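Local coordinates for protein alpha-L-arabinosidase (Xanthomonas axonopodis pv. citri, PDB 6D25) that probably removes alpha-L-arabinofuranosyl side groups from arabinoxylans as a family GH51 glycoside hydrolase, apparently coping with internally di-substituted xylose units, at residues 43-48 with 404-409; 317-322 with 365-370; 355-360 with 430-435. All coordinates share one frame; numbering follows the deposited sequence.

Interaction 1: residues 43-48 with 404-409; sequences QVSRQL and YQDATH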
ATOM      1  N   GLN A  43     -15.054  14.097 -33.871  1.00 21.68           N
ATOM      2  CA  GLN A  43     -13.677  14.474 -34.107  1.00 21.29           C
ATOM      3  C   GLN A  43     -12.781  13.251 -33.947  1.00 19.13           C
ATOM      4  O   GLN A  43     -12.875  12.507 -32.958  1.00 17.92           O
ATOM      5  CB  GLN A  43     -13.212  15.593 -33.169  1.00 23.00           C
ATOM      6  CG  GLN A  43     -11.734  15.916 -33.334  1.00 24.73           C
ATOM      7  CD  GLN A  43     -11.215  16.909 -32.309  1.00 27.35           C
ATOM      8  OE1 GLN A  43     -11.078  18.079 -32.598  1.00 30.69           O
ATOM      9  NE2 GLN A  43     -10.952  16.455 -31.089  1.00 28.55           N
ATOM     10  N   VAL A  44     -11.896  13.068 -34.922  1.00 17.99           N
ATOM     11  CA  VAL A  44     -10.857  12.057 -34.856  1.00 17.31           C
ATOM     12  C   VAL A  44      -9.650  12.722 -34.168  1.00 16.97           C
ATOM     13  O   VAL A  44      -8.955  13.561 -34.776  1.00 17.25           O
ATOM     14  CB  VAL A  44     -10.496  11.552 -36.259  1.00 17.29           C
ATOM     15  CG1 VAL A  44      -9.363  10.542 -36.231  1.00 17.01           C
ATOM     16  CG2 VAL A  44     -11.705  10.977 -36.991  1.00 17.85           C
ATOM     17  N   SER A  45      -9.465  12.423 -32.881  1.00 15.99           N
ATOM     18  CA  SER A  45      -8.475  13.134 -32.094  1.00 16.09           C
ATOM     19  C   SER A  45      -7.078  12.917 -32.673  1.00 15.67           C
ATOM     20  O   SER A  45      -6.673  11.794 -32.952  1.00 14.68           O
ATOM     21  CB  SER A  45      -8.489  12.748 -30.629  1.00 16.37           C
ATOM     22  OG  SER A  45      -7.456  13.430 -29.933  1.00 16.46           O
ATOM     23  N   ARG A  46      -6.318  14.005 -32.722  1.00 15.55           N
ATOM     24  CA  ARG A  46      -4.909  13.860 -33.076  1.00 15.47           C
ATOM     25  C   ARG A  46      -4.186  12.925 -32.103  1.00 15.15           C
ATOM     26  O   ARG A  46      -3.177  12.353 -32.492  1.00 15.56           O
ATOM     27  CB  ARG A  46      -4.194  15.208 -33.133  1.00 16.16           C
ATOM     28  CG  ARG A  46      -4.010  15.933 -31.805  1.00 16.43           C
ATOM     29  CD  ARG A  46      -3.312  17.268 -32.067  1.00 17.26           C
ATOM     30  NE  ARG A  46      -2.958  17.920 -30.796  1.00 17.41           N
ATOM     31  CZ  ARG A  46      -3.760  18.631 -30.035  1.00 18.35           C
ATOM     32  NH1 ARG A  46      -5.019  18.873 -30.422  1.00 17.72           N
ATOM     33  NH2 ARG A  46      -3.238  19.142 -28.925  1.00 17.82           N
ATOM     34  N   GLN A  47      -4.676  12.764 -30.882  1.00 14.83           N
ATOM     35  CA  GLN A  47      -3.974  11.957 -29.881  1.00 14.73           C
ATOM     36  C   GLN A  47      -4.066  10.461 -30.220  1.00 14.48           C
ATOM     37  O   GLN A  47      -3.406   9.654 -29.576  1.00 14.01           O
ATOM     38  CB  GLN A  47      -4.533  12.195 -28.479  1.00 15.13           C
ATOM     39  CG  GLN A  47      -4.611  13.650 -28.049  1.00 15.16           C
ATOM     40  CD  GLN A  47      -3.301  14.393 -28.115  1.00 15.53           C
ATOM     41  OE1 GLN A  47      -2.242  13.795 -28.057  1.00 15.70           O
ATOM     42  NE2 GLN A  47      -3.389  15.712 -28.205  1.00 15.88           N
ATOM     43  N   LEU A  48      -4.848  10.089 -31.246  1.00 14.82           N
ATOM     44  CA  LEU A  48      -4.825   8.717 -31.745  1.00 14.74           C
ATOM     45  C   LEU A  48      -3.460   8.359 -32.353  1.00 14.50           C
ATOM     46  O   LEU A  48      -3.166   7.174 -32.559  1.00 14.65           O
ATOM     47  CB  LEU A  48      -5.940   8.566 -32.798  1.00 15.27           C
ATOM     48  CG  LEU A  48      -7.370   8.599 -32.254  1.00 15.82           C
ATOM     49  CD1 LEU A  48      -8.360   8.431 -33.386  1.00 16.52           C
ATOM     50  CD2 LEU A  48      -7.588   7.548 -31.182  1.00 15.78           C
ATOM     51  N   TYR A 404      -5.721  13.084 -40.777  1.00 18.17           N
ATOM     52  CA  TYR A 404      -6.689  12.602 -39.806  1.00 17.87           C
ATOM     53  C   TYR A 404      -6.570  13.332 -38.456  1.00 17.92           C
ATOM     54  O   TYR A 404      -7.500  13.257 -37.656  1.00 18.25           O
ATOM     55  CB  TYR A 404      -6.538  11.097 -39.586  1.00 17.40           C
ATOM     56  CG  TYR A 404      -7.170  10.213 -40.636  1.00 17.70           C
ATOM     57  CD1 TYR A 404      -7.004  10.448 -41.981  1.00 17.70           C
ATOM     58  CD2 TYR A 404      -7.945   9.129 -40.263  1.00 17.79           C
ATOM     59  CE1 TYR A 404      -7.612   9.649 -42.945  1.00 18.18           C
ATOM     60  CE2 TYR A 404      -8.551   8.304 -41.204  1.00 18.23           C
ATOM     61  CZ  TYR A 404      -8.391   8.571 -42.553  1.00 18.19           C
ATOM     62  OH  TYR A 404      -8.976   7.757 -43.485  1.00 18.54           O
ATOM     63  N   GLN A 405      -5.466  14.040 -38.183  1.00 17.49           N
ATOM     64  CA  GLN A 405      -5.261  14.654 -36.877  1.00 17.56           C
ATOM     65  C   GLN A 405      -6.299  15.761 -36.647  1.00 17.65           C
ATOM     66  O   GLN A 405      -6.304  16.760 -37.358  1.00 16.80           O
ATOM     67  CB  GLN A 405      -3.845  15.246 -36.769  1.00 17.89           C
ATOM     68  CG  GLN A 405      -2.792  14.146 -36.737  1.00 17.98           C
ATOM     69  CD  GLN A 405      -1.438  14.647 -36.319  1.00 18.72           C
ATOM     70  OE1 GLN A 405      -1.329  15.711 -35.704  1.00 20.33           O
ATOM     71  NE2 GLN A 405      -0.395  13.854 -36.583  1.00 18.55           N
ATOM     72  N   ASP A 406      -7.209  15.531 -35.686  1.00 17.28           N
ATOM     73  CA  ASP A 406      -8.276  16.469 -35.348  1.00 17.78           C
ATOM     74  C   ASP A 406      -9.231  16.680 -36.530  1.00 17.75           C
ATOM     75  O   ASP A 406      -9.866  17.725 -36.641  1.00 17.87           O
ATOM     76  CB  ASP A 406      -7.712  17.775 -34.767  1.00 18.37           C
ATOM     77  CG  ASP A 406      -7.137  17.598 -33.355  1.00 18.64           C
ATOM     78  OD1 ASP A 406      -7.525  16.605 -32.647  1.00 18.26           O
ATOM     79  OD2 ASP A 406      -6.302  18.457 -32.966  1.00 19.52           O
ATOM     80  N   ALA A 407      -9.335  15.692 -37.383  1.00 17.22           N
ATOM     81  CA  ALA A 407     -10.263  15.738 -38.517  1.00 17.81           C
ATOM     82  C   ALA A 407     -11.654  15.341 -38.021  1.00 18.33           C
ATOM     83  O   ALA A 407     -11.848  15.034 -36.822  1.00 18.33           O
ATOM     84  CB  ALA A 407      -9.805  14.798 -39.615  1.00 17.52           C
ATOM     85  N   THR A 408     -12.605  15.366 -38.947  1.00 18.79           N
ATOM     86  CA  THR A 408     -13.971  14.949 -38.707  1.00 19.71           C
ATOM     87  C   THR A 408     -14.185  13.591 -39.403  1.00 19.28           C
ATOM     88  O   THR A 408     -13.963  13.463 -40.612  1.00 18.65           O
ATOM     89  CB  THR A 408     -14.948  16.003 -39.251  1.00 21.15           C
ATOM     90  OG1 THR A 408     -14.720  17.237 -38.581  1.00 21.40           O
ATOM     91  CG2 THR A 408     -16.400  15.623 -39.100  1.00 22.07           C
ATOM     92  N   HIS A 409     -14.645  12.617 -38.641  1.00 19.12           N
ATOM     93  CA  HIS A 409     -14.977  11.295 -39.188  1.00 19.90           C
ATOM     94  C   HIS A 409     -16.086  11.408 -40.250  1.00 20.28           C
ATOM     95  O   HIS A 409     -17.111  12.082 -40.028  1.00 20.33           O
ATOM     96  CB  HIS A 409     -15.418  10.360 -38.057  1.00 20.23           C
ATOM     97  CG  HIS A 409     -16.087   9.109 -38.526  1.00 20.81           C
ATOM     98  ND1 HIS A 409     -15.380   8.074 -39.086  1.00 20.76           N
ATOM     99  CD2 HIS A 409     -17.401   8.751 -38.529  1.00 22.30           C
ATOM    100  CE1 HIS A 409     -16.238   7.122 -39.398  1.00 21.47           C
ATOM    101  NE2 HIS A 409     -17.488   7.500 -39.078  1.00 21.91           N
TER
HETATM  102  O   HOH W   1      -7.766  16.207 -29.987  1.00 19.37           O
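A type II beta turn from Tyr404 to Ala407 presents Asp406 to the chain at Gln43-Arg46, and the Asp406 carboxylate carries both side-chain bonds of the contact. Its two oxygens serve Arg46 differently. Arg46 N points at Asp406 OD1 over 2.9 Å, nearly straight (164° at the hydrogen) but from well above the carboxylate plane. Asp406 OD2 accepts from Arg46 NH1 at 2.9 Å through its syn lone pair, forming a salt bridge. The arginine side chain is extended from CG to NE, with CG lodged between the backbone N and the carbonyl carbon (chi1 68°); this starts the extended chain across the carboxylate, with Arg46 CD 3.3 Å from Asp406 OD2. The guanidinium then stands almost perpendicular to the carboxylate (87°), yet OD2 remains close to the guanidinium plane. A water donates to Asp406 OD1 (2.7 Å) and also bonds Ser45 OG, which accepts from Gln47 N in an ST turn. Segment 43-48 leads into 51-52, first strand of the (beta/alpha)8 barrel expected for GH51, and is held here to beta-sandwich strand 407-421. Beyond the turn the backbones run antiparallel: Val44 N bonds Ala407 O at 2.7 Å, Gln43 faces Thr408 as a non-hydrogen-bonded pair, and the bond from Asp406 N to Val44 O is weak. The Gln43 amide lies alongside the Asp406 carboxylate, the two planes only modestly tilted. On the other face of the strand pair, Val44 CG2 rests 3.9 Å from His409 CB, while Ser360 of helix 346-361 and Val434 of strand 424-435 also meet the valine side chain.

Interaction 2: residues 317-322 with 365-370; sequences KVALVV and RVRMAN
Val318 O accepts from Arg365 NH1 at 2.7 Å, the bond lying in the carbonyl plane and near the guanidinium plane. Bends at chi2 and chi3 (68° and 76°) curl the arginine back, laying CG against Leu320 CB and delivering the guanidinium to Val318. Asp313 and Asp310 form salt bridges with the same group, which probably balances its charge. Arg367 reaches toward the start of 317-322 too: one guanidinium face lies over Ala319 CA, the NH1 bond to Lys317 O is weak, and NH2 bonds Lys316 O and Glu364 O. Between these ends run strands 319-325 and 366-371, the seventh and eighth of the (beta/alpha)8 barrel, joined through helix 346-361 as a beta-alpha-beta crossover; their segments 319-322 and 366-370 are parallel to within 17°. The register slips by one residue at a beta bulge, since Leu320 pairs with Val366 but Val321 with Met368. Leu320 O takes Arg367 N at 3.3 Å, whereas Val322 N reaches Met368 O at 2.9 Å; buried Met368 N has no partner in the model. On one face Val321 CG1 lies 3.8 Å from Met368 CB. The opposite face brings Val322 CG2 to Val366 CG1 (4.0 Å) and Val322 CB to Ala369 CB.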
ATOM      1  N   LYS A 317     -17.683  10.511 -20.957  1.00 23.15           N
ATOM      2  CA  LYS A 317     -16.719  11.429 -20.407  1.00 25.30           C
ATOM      3  C   LYS A 317     -15.335  10.784 -20.305  1.00 22.38           C
ATOM      4  O   LYS A 317     -14.323  11.480 -20.434  1.00 21.26           O
ATOM      5  CB  LYS A 317     -17.159  11.931 -19.023  1.00 29.45           C
ATOM      6  CG  LYS A 317     -18.524  12.581 -18.999  1.00 35.31           C
ATOM      7  CD  LYS A 317     -18.628  13.940 -18.291  1.00 42.30           C
ATOM      8  CE  LYS A 317     -19.927  14.622 -18.674  1.00 46.38           C
ATOM      9  NZ  LYS A 317     -21.084  13.936 -18.034  1.00 48.94           N
ATOM     10  N   VAL A 318     -15.278   9.489 -20.044  1.00 20.07           N
ATOM     11  CA  VAL A 318     -13.997   8.796 -19.909  1.00 18.93           C
ATOM     12  C   VAL A 318     -13.555   8.307 -21.292  1.00 18.14           C
ATOM     13  O   VAL A 318     -14.251   7.492 -21.931  1.00 18.23           O
ATOM     14  CB  VAL A 318     -14.101   7.608 -18.939  1.00 18.79           C
ATOM     15  CG1 VAL A 318     -12.787   6.867 -18.806  1.00 18.36           C
ATOM     16  CG2 VAL A 318     -14.641   8.040 -17.568  1.00 19.71           C
ATOM     17  N   ALA A 319     -12.397   8.769 -21.739  1.00 17.16           N
ATOM     18  CA  ALA A 319     -11.811   8.275 -22.989  1.00 17.01           C
ATOM     19  C   ALA A 319     -11.346   6.828 -22.816  1.00 17.18           C
ATOM     20  O   ALA A 319     -10.780   6.457 -21.774  1.00 15.71           O
ATOM     21  CB  ALA A 319     -10.634   9.131 -23.395  1.00 17.20           C
ATOM     22  N   LEU A 320     -11.496   6.039 -23.874  1.00 16.60           N
ATOM     23  CA  LEU A 320     -10.760   4.803 -23.977  1.00 17.09           C
ATOM     24  C   LEU A 320      -9.436   5.141 -24.666  1.00 16.57           C
ATOM     25  O   LEU A 320      -9.396   5.802 -25.712  1.00 16.28           O
ATOM     26  CB  LEU A 320     -11.577   3.775 -24.766  1.00 17.23           C
ATOM     27  CG  LEU A 320     -10.993   2.377 -24.905  1.00 18.05           C
ATOM     28  CD1 LEU A 320     -10.665   1.749 -23.550  1.00 18.35           C
ATOM     29  CD2 LEU A 320     -12.002   1.526 -25.631  1.00 18.44           C
ATOM     30  N   VAL A 321      -8.358   4.751 -24.002  1.00 15.47           N
ATOM     31  CA  VAL A 321      -7.014   5.150 -24.349  1.00 15.39           C
ATOM     32  C   VAL A 321      -6.261   3.869 -24.753  1.00 15.99           C
ATOM     33  O   VAL A 321      -6.003   3.018 -23.899  1.00 16.55           O
ATOM     34  CB  VAL A 321      -6.336   5.850 -23.165  1.00 15.14           C
ATOM     35  CG1 VAL A 321      -4.890   6.169 -23.437  1.00 15.14           C
ATOM     36  CG2 VAL A 321      -7.103   7.119 -22.768  1.00 15.91           C
ATOM     37  N   VAL A 322      -5.946   3.697 -26.031  1.00 16.12           N
ATOM     38  CA  VAL A 322      -5.305   2.464 -26.432  1.00 17.09           C
ATOM     39  C   VAL A 322      -3.811   2.703 -26.301  1.00 18.25           C
ATOM     40  O   VAL A 322      -3.164   2.999 -27.311  1.00 19.39           O
ATOM     41  CB  VAL A 322      -5.687   2.052 -27.860  1.00 17.04           C
ATOM     42  CG1 VAL A 322      -5.059   0.704 -28.269  1.00 17.29           C
ATOM     43  CG2 VAL A 322      -7.191   1.972 -28.005  1.00 17.10           C
ATOM     44  N   ARG A 365     -15.420   7.548 -28.493  1.00 20.25           N
ATOM     45  CA  ARG A 365     -14.944   6.959 -27.225  1.00 19.14           C
ATOM     46  C   ARG A 365     -13.421   6.850 -27.225  1.00 17.99           C
ATOM     47  O   ARG A 365     -12.790   7.140 -26.214  1.00 16.11           O
ATOM     48  CB  ARG A 365     -15.596   5.598 -27.022  1.00 19.10           C
ATOM     49  CG  ARG A 365     -15.084   4.847 -25.791  1.00 19.20           C
ATOM     50  CD  ARG A 365     -15.450   5.443 -24.435  1.00 18.83           C
ATOM     51  NE  ARG A 365     -16.838   5.186 -24.092  1.00 19.09           N
ATOM     52  CZ  ARG A 365     -17.382   5.534 -22.924  1.00 19.41           C
ATOM     53  NH1 ARG A 365     -16.629   6.152 -22.017  1.00 18.06           N
ATOM     54  NH2 ARG A 365     -18.661   5.239 -22.664  1.00 19.70           N
ATOM     55  N   VAL A 366     -12.840   6.364 -28.326  1.00 17.42           N
ATOM     56  CA  VAL A 366     -11.404   6.186 -28.404  1.00 16.98           C
ATOM     57  C   VAL A 366     -10.770   7.512 -28.823  1.00 16.96           C
ATOM     58  O   VAL A 366     -10.902   7.924 -30.009  1.00 16.37           O
ATOM     59  CB  VAL A 366     -11.013   5.057 -29.372  1.00 17.38           C
ATOM     60  CG1 VAL A 366      -9.504   4.870 -29.394  1.00 17.38           C
ATOM     61  CG2 VAL A 366     -11.690   3.740 -29.003  1.00 17.90           C
ATOM     62  N   ARG A 367     -10.120   8.169 -27.868  1.00 16.14           N
ATOM     63  CA  ARG A 367      -9.667   9.536 -28.109  1.00 16.61           C
ATOM     64  C   ARG A 367      -8.153   9.671 -27.884  1.00 16.19           C
ATOM     65  O   ARG A 367      -7.618  10.774 -28.054  1.00 15.40           O
ATOM     66  CB  ARG A 367     -10.432  10.506 -27.200  1.00 17.31           C
ATOM     67  CG  ARG A 367     -11.935  10.474 -27.441  1.00 18.22           C
ATOM     68  CD  ARG A 367     -12.733  11.608 -26.854  1.00 19.34           C
ATOM     69  NE  ARG A 367     -12.739  11.683 -25.436  1.00 19.86           N
ATOM     70  CZ  ARG A 367     -13.737  11.300 -24.630  1.00 21.07           C
ATOM     71  NH1 ARG A 367     -13.619  11.600 -23.349  1.00 21.46           N
ATOM     72  NH2 ARG A 367     -14.789  10.643 -25.079  1.00 21.56           N
ATOM     73  N   MET A 368      -7.479   8.581 -27.560  1.00 15.68           N
ATOM     74  CA  MET A 368      -6.017   8.544 -27.477  1.00 15.84           C
ATOM     75  C   MET A 368      -5.544   7.122 -27.819  1.00 14.45           C
ATOM     76  O   MET A 368      -6.222   6.146 -27.501  1.00 13.85           O
ATOM     77  CB  MET A 368      -5.516   8.859 -26.057  1.00 16.85           C
ATOM     78  CG  MET A 368      -5.969  10.220 -25.523  1.00 18.74           C
ATOM     79  SD  MET A 368      -5.340  10.514 -23.828  1.00 21.69           S
ATOM     80  CE  MET A 368      -3.589  10.666 -24.208  1.00 21.79           C
ATOM     81  N   ALA A 369      -4.388   7.026 -28.438  1.00 13.75           N
ATOM     82  CA  ALA A 369      -3.705   5.762 -28.684  1.00 13.66           C
ATOM     83  C   ALA A 369      -2.212   6.019 -28.795  1.00 13.07           C
ATOM     84  O   ALA A 369      -1.791   7.115 -29.139  1.00 13.93           O
ATOM     85  CB  ALA A 369      -4.234   5.062 -29.930  1.00 13.83           C
ATOM     86  N   ASN A 370      -1.435   5.025 -28.427  1.00 13.55           N
ATOM     87  CA  ASN A 370       0.022   5.116 -28.458  1.00 13.64           C
ATOM     88  C   ASN A 370       0.592   3.790 -28.974  1.00 14.10           C
ATOM     89  O   ASN A 370       0.433   2.723 -28.346  1.00 14.19           O
ATOM     90  CB  ASN A 370       0.643   5.451 -27.109  1.00 13.38           C
ATOM     91  CG  ASN A 370       0.111   6.720 -26.483  1.00 13.71           C
ATOM     92  OD1 ASN A 370      -0.997   6.713 -25.954  1.00 13.85           O
ATOM     93  ND2 ASN A 370       0.882   7.803 -26.541  1.00 12.32           N
TER

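Interaction 3: residues 355-360 with 430-435; sequences NFDIFS and HGSAVK
Where helix 346-361 packs on strand 424-435 of the beta-sandwich, a His-carboxylate hydrogen bond joins His430 to Asp357. His430 ND1 donates to Asp357 OD2 at 2.9 Å with 166° at the hydrogen, and OD2 accepts through its anti lone pair, on the side away from OD1. Ring and carboxylate are nearly coplanar, and Asp357 OD2 lies at the ring edge in its plane; Asp357 CB comes within 3.4 Å of His430 CE1 in the same plane. The imidazole gets there because its CG is anti to the backbone N (chi1 -162°). The second carboxylate oxygen is held from another direction: Ser432 OG donates to Asp357 OD1 at 2.7 Å from above the carboxylate plane. Tyr401 OH also bonds OD1, and Tyr404 OH bonds Ser432 OG; with both oxygens engaged, the buried carboxylate should have little rotational freedom. One helical turn on, Ser360 OG donates to Asp357 O (2.9 Å) and touches Ser432 CB at 3.6 Å. A water donates to both Ser360 OG and Ala433 O, bridging helix to strand backbone. Ile358 CG1 meets His430 CE1 at 4.1 Å. The helix and strand segments cross at 53°; Ala444 of strand 441-447 also touches Asp357 and Ser432, while Ile358 and Phe359 pack on helix 285-312 on the barrel side.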
ATOM      1  N   ASN A 355      -5.376  -0.235 -38.019  1.00 15.90           N
ATOM      2  CA  ASN A 355      -5.646   0.264 -36.690  1.00 16.17           C
ATOM      3  C   ASN A 355      -6.148   1.711 -36.728  1.00 16.25           C
ATOM      4  O   ASN A 355      -7.136   2.038 -36.043  1.00 16.34           O
ATOM      5  CB  ASN A 355      -4.460   0.084 -35.757  1.00 16.05           C
ATOM      6  CG  ASN A 355      -4.417  -1.313 -35.191  1.00 17.13           C
ATOM      7  OD1 ASN A 355      -5.039  -1.585 -34.155  1.00 17.86           O
ATOM      8  ND2 ASN A 355      -3.679  -2.219 -35.855  1.00 17.93           N
ATOM      9  N   PHE A 356      -5.515   2.565 -37.525  1.00 16.11           N
ATOM     10  CA  PHE A 356      -6.025   3.946 -37.686  1.00 16.58           C
ATOM     11  C   PHE A 356      -7.468   3.966 -38.222  1.00 16.90           C
ATOM     12  O   PHE A 356      -8.291   4.736 -37.727  1.00 16.36           O
ATOM     13  CB  PHE A 356      -5.124   4.757 -38.598  1.00 16.49           C
ATOM     14  CG  PHE A 356      -3.724   4.963 -38.077  1.00 16.71           C
ATOM     15  CD1 PHE A 356      -3.464   5.074 -36.715  1.00 17.22           C
ATOM     16  CD2 PHE A 356      -2.679   5.164 -38.959  1.00 17.14           C
ATOM     17  CE1 PHE A 356      -2.189   5.371 -36.248  1.00 16.80           C
ATOM     18  CE2 PHE A 356      -1.409   5.460 -38.480  1.00 16.87           C
ATOM     19  CZ  PHE A 356      -1.167   5.527 -37.135  1.00 16.74           C
ATOM     20  N   ASP A 357      -7.760   3.096 -39.181  1.00 17.45           N
ATOM     21  CA  ASP A 357      -9.129   2.989 -39.696  1.00 18.78           C
ATOM     22  C   ASP A 357     -10.072   2.671 -38.531  1.00 18.89           C
ATOM     23  O   ASP A 357     -11.102   3.335 -38.339  1.00 20.04           O
ATOM     24  CB  ASP A 357      -9.243   1.927 -40.788  1.00 19.66           C
ATOM     25  CG  ASP A 357      -8.526   2.214 -42.109  1.00 20.28           C
ATOM     26  OD1 ASP A 357      -8.096   3.401 -42.341  1.00 20.08           O
ATOM     27  OD2 ASP A 357      -8.382   1.215 -42.932  1.00 22.63           O
ATOM     28  N   ILE A 358      -9.689   1.664 -37.732  1.00 18.81           N
ATOM     29  CA  ILE A 358     -10.555   1.191 -36.654  1.00 18.18           C
ATOM     30  C   ILE A 358     -10.741   2.282 -35.589  1.00 17.90           C
ATOM     31  O   ILE A 358     -11.856   2.566 -35.132  1.00 18.21           O
ATOM     32  CB  ILE A 358     -10.006  -0.118 -36.086  1.00 18.43           C
ATOM     33  CG1 ILE A 358     -10.205  -1.285 -37.056  1.00 18.37           C
ATOM     34  CG2 ILE A 358     -10.600  -0.428 -34.700  1.00 18.76           C
ATOM     35  CD1 ILE A 358      -9.332  -2.487 -36.708  1.00 18.42           C
ATOM     36  N   PHE A 359      -9.648   2.908 -35.167  1.00 17.41           N
ATOM     37  CA  PHE A 359      -9.757   3.951 -34.139  1.00 16.64           C
ATOM     38  C   PHE A 359     -10.688   5.062 -34.619  1.00 17.39           C
ATOM     39  O   PHE A 359     -11.535   5.571 -33.820  1.00 17.06           O
ATOM     40  CB  PHE A 359      -8.406   4.579 -33.815  1.00 15.90           C
ATOM     41  CG  PHE A 359      -7.328   3.669 -33.295  1.00 15.38           C
ATOM     42  CD1 PHE A 359      -7.623   2.526 -32.598  1.00 15.28           C
ATOM     43  CD2 PHE A 359      -5.991   4.025 -33.425  1.00 15.18           C
ATOM     44  CE1 PHE A 359      -6.618   1.688 -32.118  1.00 14.94           C
ATOM     45  CE2 PHE A 359      -4.990   3.219 -32.925  1.00 14.52           C
ATOM     46  CZ  PHE A 359      -5.302   2.045 -32.293  1.00 14.82           C
ATOM     47  N   SER A 360     -10.545   5.449 -35.893  1.00 17.92           N
ATOM     48  CA  SER A 360     -11.325   6.565 -36.415  1.00 18.69           C
ATOM     49  C   SER A 360     -12.821   6.211 -36.482  1.00 19.59           C
ATOM     50  O   SER A 360     -13.677   7.128 -36.441  1.00 19.72           O
ATOM     51  CB  SER A 360     -10.772   7.011 -37.750  1.00 19.80           C
ATOM     52  OG  SER A 360     -11.197   6.174 -38.816  1.00 21.22           O
ATOM     53  N   HIS A 430     -10.145  -2.652 -46.766  1.00 20.81           N
ATOM     54  CA  HIS A 430     -10.552  -1.955 -45.566  1.00 21.23           C
ATOM     55  C   HIS A 430     -10.230  -0.472 -45.760  1.00 20.47           C
ATOM     56  O   HIS A 430      -9.300  -0.141 -46.491  1.00 20.72           O
ATOM     57  CB  HIS A 430      -9.750  -2.522 -44.379  1.00 21.40           C
ATOM     58  CG  HIS A 430     -10.316  -2.244 -43.035  1.00 22.24           C
ATOM     59  ND1 HIS A 430     -10.058  -1.058 -42.350  1.00 22.17           N
ATOM     60  CD2 HIS A 430     -11.061  -3.014 -42.213  1.00 23.23           C
ATOM     61  CE1 HIS A 430     -10.639  -1.121 -41.164  1.00 23.41           C
ATOM     62  NE2 HIS A 430     -11.274  -2.295 -41.049  1.00 24.63           N
ATOM     63  N   GLY A 431     -10.992   0.419 -45.124  1.00 19.63           N
ATOM     64  CA  GLY A 431     -10.715   1.849 -45.348  1.00 19.77           C
ATOM     65  C   GLY A 431     -11.399   2.736 -44.331  1.00 19.92           C
ATOM     66  O   GLY A 431     -12.073   2.234 -43.435  1.00 19.79           O
ATOM     67  N   SER A 432     -11.189   4.038 -44.466  1.00 19.31           N
ATOM     68  CA  SER A 432     -11.827   5.017 -43.628  1.00 19.46           C
ATOM     69  C   SER A 432     -11.746   6.358 -44.364  1.00 19.51           C
ATOM     70  O   SER A 432     -11.061   6.471 -45.382  1.00 18.55           O
ATOM     71  CB  SER A 432     -11.154   5.093 -42.256  1.00 18.91           C
ATOM     72  OG  SER A 432      -9.806   5.526 -42.390  1.00 18.64           O
ATOM     73  N   ALA A 433     -12.452   7.374 -43.861  1.00 19.08           N
ATOM     74  CA  ALA A 433     -12.428   8.681 -44.497  1.00 18.95           C
ATOM     75  C   ALA A 433     -12.612   9.775 -43.434  1.00 19.44           C
ATOM     76  O   ALA A 433     -13.240   9.526 -42.384  1.00 18.41           O
ATOM     77  CB  ALA A 433     -13.483   8.744 -45.563  1.00 19.29           C
ATOM     78  N   VAL A 434     -12.107  10.965 -43.743  1.00 19.78           N
ATOM     79  CA  VAL A 434     -12.303  12.136 -42.899  1.00 19.70           C
ATOM     80  C   VAL A 434     -12.482  13.384 -43.773  1.00 20.75           C
ATOM     81  O   VAL A 434     -12.125  13.417 -44.963  1.00 19.91           O
ATOM     82  CB  VAL A 434     -11.121  12.356 -41.948  1.00 19.10           C
ATOM     83  CG1 VAL A 434     -10.936  11.169 -41.000  1.00 18.53           C
ATOM     84  CG2 VAL A 434      -9.830  12.675 -42.721  1.00 19.05           C
ATOM     85  N   LYS A 435     -13.028  14.415 -43.144  1.00 21.91           N
ATOM     86  CA  LYS A 435     -12.858  15.784 -43.602  1.00 23.14           C
ATOM     87  C   LYS A 435     -11.818  16.465 -42.704  1.00 22.61           C
ATOM     88  O   LYS A 435     -12.006  16.581 -41.506  1.00 20.95           O
ATOM     89  CB  LYS A 435     -14.161  16.570 -43.566  1.00 25.13           C
ATOM     90  CG  LYS A 435     -14.011  17.990 -44.118  1.00 26.82           C
ATOM     91  CD  LYS A 435     -15.302  18.665 -44.457  1.00 30.05           C
ATOM     92  CE  LYS A 435     -15.024  20.038 -44.995  1.00 32.21           C
ATOM     93  NZ  LYS A 435     -16.266  20.727 -45.379  1.00 35.81           N
TER
HETATM   94  O   HOH W   2     -12.827   8.133 -40.042  1.00 18.50           O

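How the interactions relate
From the N terminus, the chain leaves sandwich strand 29-36 and reaches 43-48, which pairs with 404-409 in interaction 1 and closes a loop of 355 residues that contains all eight barrel strands. Interaction 2, between 317-322 and 365-370, is nested inside that loop and closes a shorter one containing helix 346-361. That helix supplies 355-360 to interaction 3, whose partner 430-435 lies beyond 404-409, so interaction 3 crosses both others. The three touch: Gln47 O meets Ala369 N, Thr408 O meets Lys435 N between adjoining sandwich strands, and Phe359 packs on Ala369. Together they join the last barrel strands, the helix between them and the sandwich.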